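Local atomic coordinates of centrosomal protein of 192 kDa (Homo sapiens, PDB entry 6FVI), a protein that serves as a centrosomal scaffold that activates AURKA and PLK1 and is required for mitotic centrosome maturation and bipolar spindle assembly. Residues Leu57-Pro62 with Tyr111-Asp116; Pro63-Val68 with Phe75-Ala80. All blocks are in the same frame, centred on the assembly; numbering follows the deposited sequence. Where two conformers were deposited one is given.

Contact 1. Residues Leu57-Pro62 with Tyr111-Asp116; sequences LSSLAP and YAQFWD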
loop_
_atom_site.group_PDB
_atom_site.type_symbol
_atom_site.label_atom_id
_atom_site.label_comp_id
_atom_site.label_asym_id
_atom_site.label_seq_id
_atom_site.Cartn_x
_atom_site.Cartn_y
_atom_site.Cartn_z
ATOM N N LEU A 57 -6.433 -0.132 5.777
ATOM C CA LEU A 57 -5.268 0.563 5.205
ATOM C C LEU A 57 -4.884 1.711 6.037
ATOM O O LEU A 57 -5.756 2.462 6.455
ATOM C CB LEU A 57 -5.606 1.309 3.884
ATOM C CG LEU A 57 -6.287 0.472 2.853
ATOM C CD1 LEU A 57 -6.591 1.126 1.565
ATOM C CD2 LEU A 57 -5.480 -0.800 2.563
ATOM N N SER A 58 -3.585 1.901 6.194
ATOM C CA SER A 58 -3.137 3.076 6.877
ATOM C C SER A 58 -1.836 3.560 6.318
ATOM O O SER A 58 -1.030 2.821 5.803
ATOM C CB SER A 58 -3.008 2.813 8.363
ATOM O OG SER A 58 -1.972 1.890 8.579
ATOM N N SER A 59 -1.677 4.870 6.366
ATOM C CA SER A 59 -0.432 5.460 5.920
ATOM C C SER A 59 0.554 5.358 7.051
ATOM O O SER A 59 0.213 5.501 8.225
ATOM C CB SER A 59 -0.594 6.899 5.501
ATOM O OG SER A 59 -1.209 7.669 6.518
ATOM N N LEU A 60 1.807 5.193 6.696
ATOM C CA LEU A 60 2.816 5.032 7.731
ATOM C C LEU A 60 3.382 6.342 8.253
ATOM O O LEU A 60 3.902 6.397 9.355
ATOM C CB LEU A 60 3.864 4.031 7.270
ATOM C CG LEU A 60 3.201 2.670 6.938
ATOM C CD1 LEU A 60 4.265 1.724 6.427
ATOM C CD2 LEU A 60 2.402 2.063 8.096
ATOM N N ALA A 61 3.285 7.381 7.434
ATOM C CA ALA A 61 3.698 8.748 7.780
ATOM C C ALA A 61 3.125 9.621 6.681
ATOM O O ALA A 61 2.742 9.113 5.618
ATOM C CB ALA A 61 5.202 8.872 7.812
ATOM N N PRO A 62 3.120 10.935 6.886
ATOM C CA PRO A 62 2.591 11.827 5.847
ATOM C C PRO A 62 3.414 11.728 4.571
ATOM O O PRO A 62 4.545 11.255 4.578
ATOM C CB PRO A 62 2.699 13.220 6.482
ATOM C CG PRO A 62 2.584 12.932 7.948
ATOM C CD PRO A 62 3.400 11.678 8.127
ATOM N N TYR A 111 6.047 13.649 -5.021
ATOM C CA TYR A 111 5.411 13.155 -3.804
ATOM C C TYR A 111 5.499 11.640 -3.697
ATOM O O TYR A 111 5.377 10.942 -4.715
ATOM C CB TYR A 111 3.910 13.486 -3.858
ATOM C CG TYR A 111 3.563 14.953 -3.821
ATOM C CD1 TYR A 111 3.819 15.800 -4.900
ATOM C CD2 TYR A 111 2.936 15.493 -2.716
ATOM C CE1 TYR A 111 3.460 17.125 -4.863
ATOM C CE2 TYR A 111 2.557 16.828 -2.692
ATOM C CZ TYR A 111 2.834 17.644 -3.772
ATOM O OH TYR A 111 2.447 18.948 -3.710
ATOM N N ALA A 112 5.597 11.137 -2.478
ATOM C CA ALA A 112 5.493 9.704 -2.277
ATOM C C ALA A 112 5.001 9.454 -0.870
ATOM O O ALA A 112 5.057 10.318 0.001
ATOM C CB ALA A 112 6.815 9.004 -2.548
ATOM N N GLN A 113 4.533 8.226 -0.635
ATOM C CA GLN A 113 4.029 7.872 0.676
ATOM C C GLN A 113 3.985 6.355 0.798
ATOM O O GLN A 113 3.592 5.661 -0.143
ATOM C CB GLN A 113 2.635 8.458 0.904
ATOM C CG GLN A 113 2.170 8.392 2.346
ATOM C CD GLN A 113 0.840 9.085 2.529
ATOM O OE1 GLN A 113 0.030 9.176 1.600
ATOM N NE2 GLN A 113 0.603 9.542 3.739
ATOM N N PHE A 114 4.350 5.864 1.979
ATOM C CA PHE A 114 4.251 4.457 2.304
ATOM C C PHE A 114 2.977 4.156 3.061
ATOM O O PHE A 114 2.593 4.915 3.949
ATOM C CB PHE A 114 5.458 4.021 3.152
ATOM C CG PHE A 114 6.759 4.041 2.394
ATOM C CD1 PHE A 114 7.033 3.034 1.451
ATOM C CD2 PHE A 114 7.680 5.055 2.558
ATOM C CE1 PHE A 114 8.221 3.050 0.727
ATOM C CE2 PHE A 114 8.869 5.042 1.860
ATOM C CZ PHE A 114 9.150 4.046 0.959
ATOM N N TRP A 115 2.353 3.032 2.708
ATOM C CA TRP A 115 1.108 2.565 3.311
ATOM C C TRP A 115 1.223 1.085 3.654
ATOM O O TRP A 115 2.059 0.355 3.102
ATOM C CB TRP A 115 -0.033 2.738 2.296
ATOM C CG TRP A 115 -0.445 4.132 2.027
ATOM C CD1 TRP A 115 0.245 5.092 1.356
ATOM C CD2 TRP A 115 -1.683 4.739 2.426
ATOM N NE1 TRP A 115 -0.471 6.260 1.332
ATOM C CE2 TRP A 115 -1.662 6.071 1.970
ATOM C CE3 TRP A 115 -2.799 4.293 3.118
ATOM C CZ2 TRP A 115 -2.724 6.962 2.179
ATOM C CZ3 TRP A 115 -3.845 5.170 3.326
ATOM C CH2 TRP A 115 -3.797 6.491 2.860
ATOM N N ASP A 116 0.372 0.659 4.563
ATOM C CA ASP A 116 0.187 -0.759 4.678
ATOM C C ASP A 116 -1.238 -1.144 4.805
ATOM O O ASP A 116 -2.127 -0.351 5.091
ATOM C CB ASP A 116 1.002 -1.376 5.789
ATOM C CG ASP A 116 0.513 -1.053 7.152
ATOM O OD1 ASP A 116 -0.515 -0.395 7.313
ATOM O OD2 ASP A 116 1.172 -1.518 8.102
HETATM O O HOH W 1 5.158 7.840 3.960
#
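An antiparallel strand pair in the sheet of PapD-like domain 7 brings Ser-59 against the indole of Trp-115. The Ser-59 CB lies over the face of the six-membered ring, 3.8 Å from its centroid and only 11° off the ring normal, which meets the criteria for a CH-pi contact. At the ring edge, Trp-115 CE3 meets Leu-57 CB at 4.2 Å. Ser-58 and Asp-116 form the hydrogen-bonded pair: the bonds Ser-58 N to Asp-116 O and Asp-116 N to Ser-58 O both measure 2.9 Å. The immunoglobulin-like strand ladder runs on through Leu-60 N and Phe-114 O, also 2.9 Å apart, and then breaks as the chain leaves strand geometry at Leu-60. A side chain and a water fill the break. Gln-113 is extended beyond CG, and its NE2 gives a hydrogen bond to Ala-61 O at 2.9 Å, with the acceptor in the amide plane. The water donates to the same oxygen and accepts from Phe-114 N at 2.9 Å, so two donors grip Ala-61 O. A weak bond from Trp-115 NE1 to Gln-113 OE1 (3.0 Å, N-H...O 135°) may add some restraint to the amide. An alanine at Trp-115 would probably leave Ser-59 CB without its aromatic face and Gln-113 OE1 without its weak NE1 donor. Phe-133, on the neighbouring strand 129-139, stacks on the indole.

Contact 2. Residues Pro63-Val68 with Phe75-Ala80; sequences PYVKGV and FRATYA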
loop_
_atom_site.group_PDB
_atom_site.type_symbol
_atom_site.label_atom_id
_atom_site.label_comp_id
_atom_site.label_asym_id
_atom_site.label_seq_id
_atom_site.Cartn_x
_atom_site.Cartn_y
_atom_site.Cartn_z
ATOM N N PRO A 63 2.878 12.203 3.462
ATOM C CA PRO A 63 3.673 12.182 2.230
ATOM C C PRO A 63 4.978 12.907 2.400
ATOM O O PRO A 63 5.033 13.940 3.079
ATOM C CB PRO A 63 2.772 12.929 1.225
ATOM C CG PRO A 63 1.394 12.850 1.801
ATOM C CD PRO A 63 1.590 12.895 3.267
ATOM N N TYR A 64 6.004 12.397 1.755
ATOM C CA TYR A 64 7.279 13.059 1.680
ATOM C C TYR A 64 7.480 13.578 0.281
ATOM O O TYR A 64 7.086 12.937 -0.709
ATOM C CB TYR A 64 8.438 12.148 2.157
ATOM C CG TYR A 64 8.636 10.878 1.383
ATOM C CD1 TYR A 64 7.875 9.740 1.662
ATOM C CD2 TYR A 64 9.591 10.777 0.395
ATOM C CE1 TYR A 64 8.071 8.563 0.974
ATOM C CE2 TYR A 64 9.798 9.615 -0.309
ATOM C CZ TYR A 64 9.034 8.492 0.001
ATOM O OH TYR A 64 9.208 7.315 -0.683
ATOM N N VAL A 65 8.043 14.789 0.169
ATOM C CA VAL A 65 7.987 15.539 -1.065
ATOM C C VAL A 65 9.337 16.173 -1.346
ATOM O O VAL A 65 9.916 16.849 -0.489
ATOM C CB VAL A 65 6.895 16.617 -1.012
ATOM C CG1 VAL A 65 6.626 17.157 -2.409
ATOM C CG2 VAL A 65 5.623 16.057 -0.395
ATOM N N LYS A 66 9.815 16.001 -2.566
ATOM C CA LYS A 66 11.094 16.577 -2.954
ATOM C C LYS A 66 10.838 17.518 -4.115
ATOM O O LYS A 66 9.831 17.445 -4.832
ATOM C CB LYS A 66 12.110 15.478 -3.301
ATOM C CG LYS A 66 11.814 14.683 -4.556
ATOM C CD LYS A 66 12.790 13.542 -4.813
ATOM C CE LYS A 66 12.137 12.535 -5.752
ATOM N NZ LYS A 66 12.713 11.161 -5.711
ATOM N N GLY A 67 11.777 18.429 -4.298
ATOM C CA GLY A 67 11.643 19.382 -5.369
ATOM C C GLY A 67 10.622 20.452 -5.120
ATOM O O GLY A 67 10.147 21.071 -6.069
ATOM N N VAL A 68 10.303 20.722 -3.865
ATOM C CA VAL A 68 9.382 21.779 -3.560
ATOM C C VAL A 68 10.027 23.163 -3.731
ATOM O O VAL A 68 9.373 24.112 -4.113
ATOM C CB VAL A 68 8.858 21.608 -2.135
ATOM C CG1 VAL A 68 8.054 22.796 -1.683
ATOM C CG2 VAL A 68 8.030 20.329 -2.026
ATOM N N PHE A 75 10.630 17.311 2.324
ATOM C CA PHE A 75 9.697 17.800 3.330
ATOM C C PHE A 75 8.583 16.786 3.554
ATOM O O PHE A 75 8.423 15.842 2.787
ATOM C CB PHE A 75 9.098 19.124 2.887
ATOM C CG PHE A 75 10.128 20.191 2.683
ATOM C CD1 PHE A 75 10.973 20.613 3.695
ATOM C CD2 PHE A 75 10.306 20.717 1.460
ATOM C CE1 PHE A 75 11.934 21.574 3.466
ATOM C CE2 PHE A 75 11.245 21.694 1.222
ATOM C CZ PHE A 75 12.056 22.102 2.234
ATOM N N ARG A 76 7.827 16.991 4.624
ATOM C CA ARG A 76 6.564 16.286 4.814
ATOM C C ARG A 76 5.411 17.199 4.447
ATOM O O ARG A 76 5.357 18.361 4.885
ATOM C CB ARG A 76 6.389 15.837 6.253
ATOM C CG ARG A 76 7.305 14.744 6.713
ATOM C CD ARG A 76 6.940 13.372 6.194
ATOM N NE ARG A 76 7.775 12.358 6.839
ATOM C CZ ARG A 76 7.897 11.110 6.430
ATOM N NH1 ARG A 76 7.210 10.683 5.408
ATOM N NH2 ARG A 76 8.713 10.283 7.059
ATOM N N ALA A 77 4.470 16.700 3.654
ATOM C CA ALA A 77 3.271 17.482 3.375
ATOM C C ALA A 77 2.432 17.592 4.643
ATOM O O ALA A 77 2.409 16.679 5.474
ATOM C CB ALA A 77 2.461 16.848 2.273
ATOM N N THR A 78 1.689 18.690 4.751
ATOM C CA THR A 78 0.806 18.934 5.902
ATOM C C THR A 78 -0.646 18.532 5.583
ATOM O O THR A 78 -1.550 18.822 6.354
ATOM C CB THR A 78 0.845 20.404 6.298
ATOM O OG1 THR A 78 0.393 21.165 5.174
ATOM C CG2 THR A 78 2.243 20.817 6.708
ATOM N N TYR A 79 -0.848 17.881 4.451
ATOM C CA TYR A 79 -2.159 17.467 3.989
ATOM C C TYR A 79 -2.013 16.111 3.304
ATOM O O TYR A 79 -0.926 15.662 2.973
ATOM C CB TYR A 79 -2.735 18.528 3.021
ATOM C CG TYR A 79 -1.922 18.692 1.760
ATOM C CD1 TYR A 79 -0.812 19.533 1.709
ATOM C CD2 TYR A 79 -2.237 17.977 0.604
ATOM C CE1 TYR A 79 -0.043 19.643 0.540
ATOM C CE2 TYR A 79 -1.496 18.085 -0.551
ATOM C CZ TYR A 79 -0.413 18.930 -0.584
ATOM O OH TYR A 79 0.269 19.050 -1.747
ATOM N N ALA A 80 -3.162 15.480 3.077
ATOM C CA ALA A 80 -3.201 14.169 2.429
ATOM C C ALA A 80 -3.183 14.351 0.925
ATOM O O ALA A 80 -4.167 14.636 0.283
ATOM C CB ALA A 80 -4.413 13.400 2.871
#
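Tyr-64 and Arg-76 form a non-hydrogen-bonded antiparallel pair, and their side chains leave the same face of a short hairpin. The phenol ring and the guanidinium are nearly perpendicular, with 89° between their planes, which excludes a parallel stack. The approach is made by NH1, 3.8 Å from Tyr-64 CB and oblique to the ring. A bend at chi2 (-75°) puts Arg-76 CD beside Pro-63 O, 3.7 Å away, and farther out NH1 is hydrogen-bonded to the carbonyl oxygen of Pro-62.

Val-65 and Phe-75 project from the other face, but the Phe-75 ring is met by Val-68 instead: Val-68 CB sits 4.0 Å from CD2, at the ring edge and close to its plane. Beyond this pair, Ala-77 places its methyl among three groups. Its CB lies 4.1 Å from Pro-63 CB and 4.2 Å from Val-65 CG2, and it also stands above one face of the Tyr-79 ring, offset toward the rim.

Backbone bonds set this register. Val-65 and Phe-75 bond reciprocally, Val-65 N to Phe-75 O at 2.8 Å and Phe-75 N to Val-65 O at 2.9 Å, while Ala-77 N reaches Pro-63 O at 2.9 Å, just past the end of strand 75-76.

The Tyr-79 side chain reaches the turn before strand 109-121: its hydroxyl is hydrogen-bonded to Arg-106 N and to Tyr-111 OH of that strand, and its ring makes a cation-pi contact with Arg-106, while the chain itself goes on to strand 82-91. Strand 53-66 has two neighbours here by backbone pairing, Tyr-64 facing Arg-76 of strand 75-76 and bonding to Ala-112 of strand 109-121, on which Pro-63, Tyr-64 and Val-65 pack through Gln-113, Ala-112 and Tyr-111.

How the contacts relate
Contacts 1 and 2 are consecutive along strand 53-66, their centres about 12 Å apart, and they join it to different partners: strand 109-121 in contact 1, strand 75-76 in contact 2. The junction falls at Pro-62, an experimentally identified hydroxylation site that is unmodified here. Pro-62 O lies 2.8 Å from Arg-76 NH1, a hydrogen bond linking the two contacts. Past the break at residues 60-63, pairing with strand 109-121 resumes where Tyr-64 N meets Ala-112 O at 2.9 Å. Side chains touch as well: Phe-114 CE2 packs 3.4 Å from Tyr-64 OH. The centre of contact 1 is about 7 Å from the centre of the chain, that of contact 2 about 18 Å.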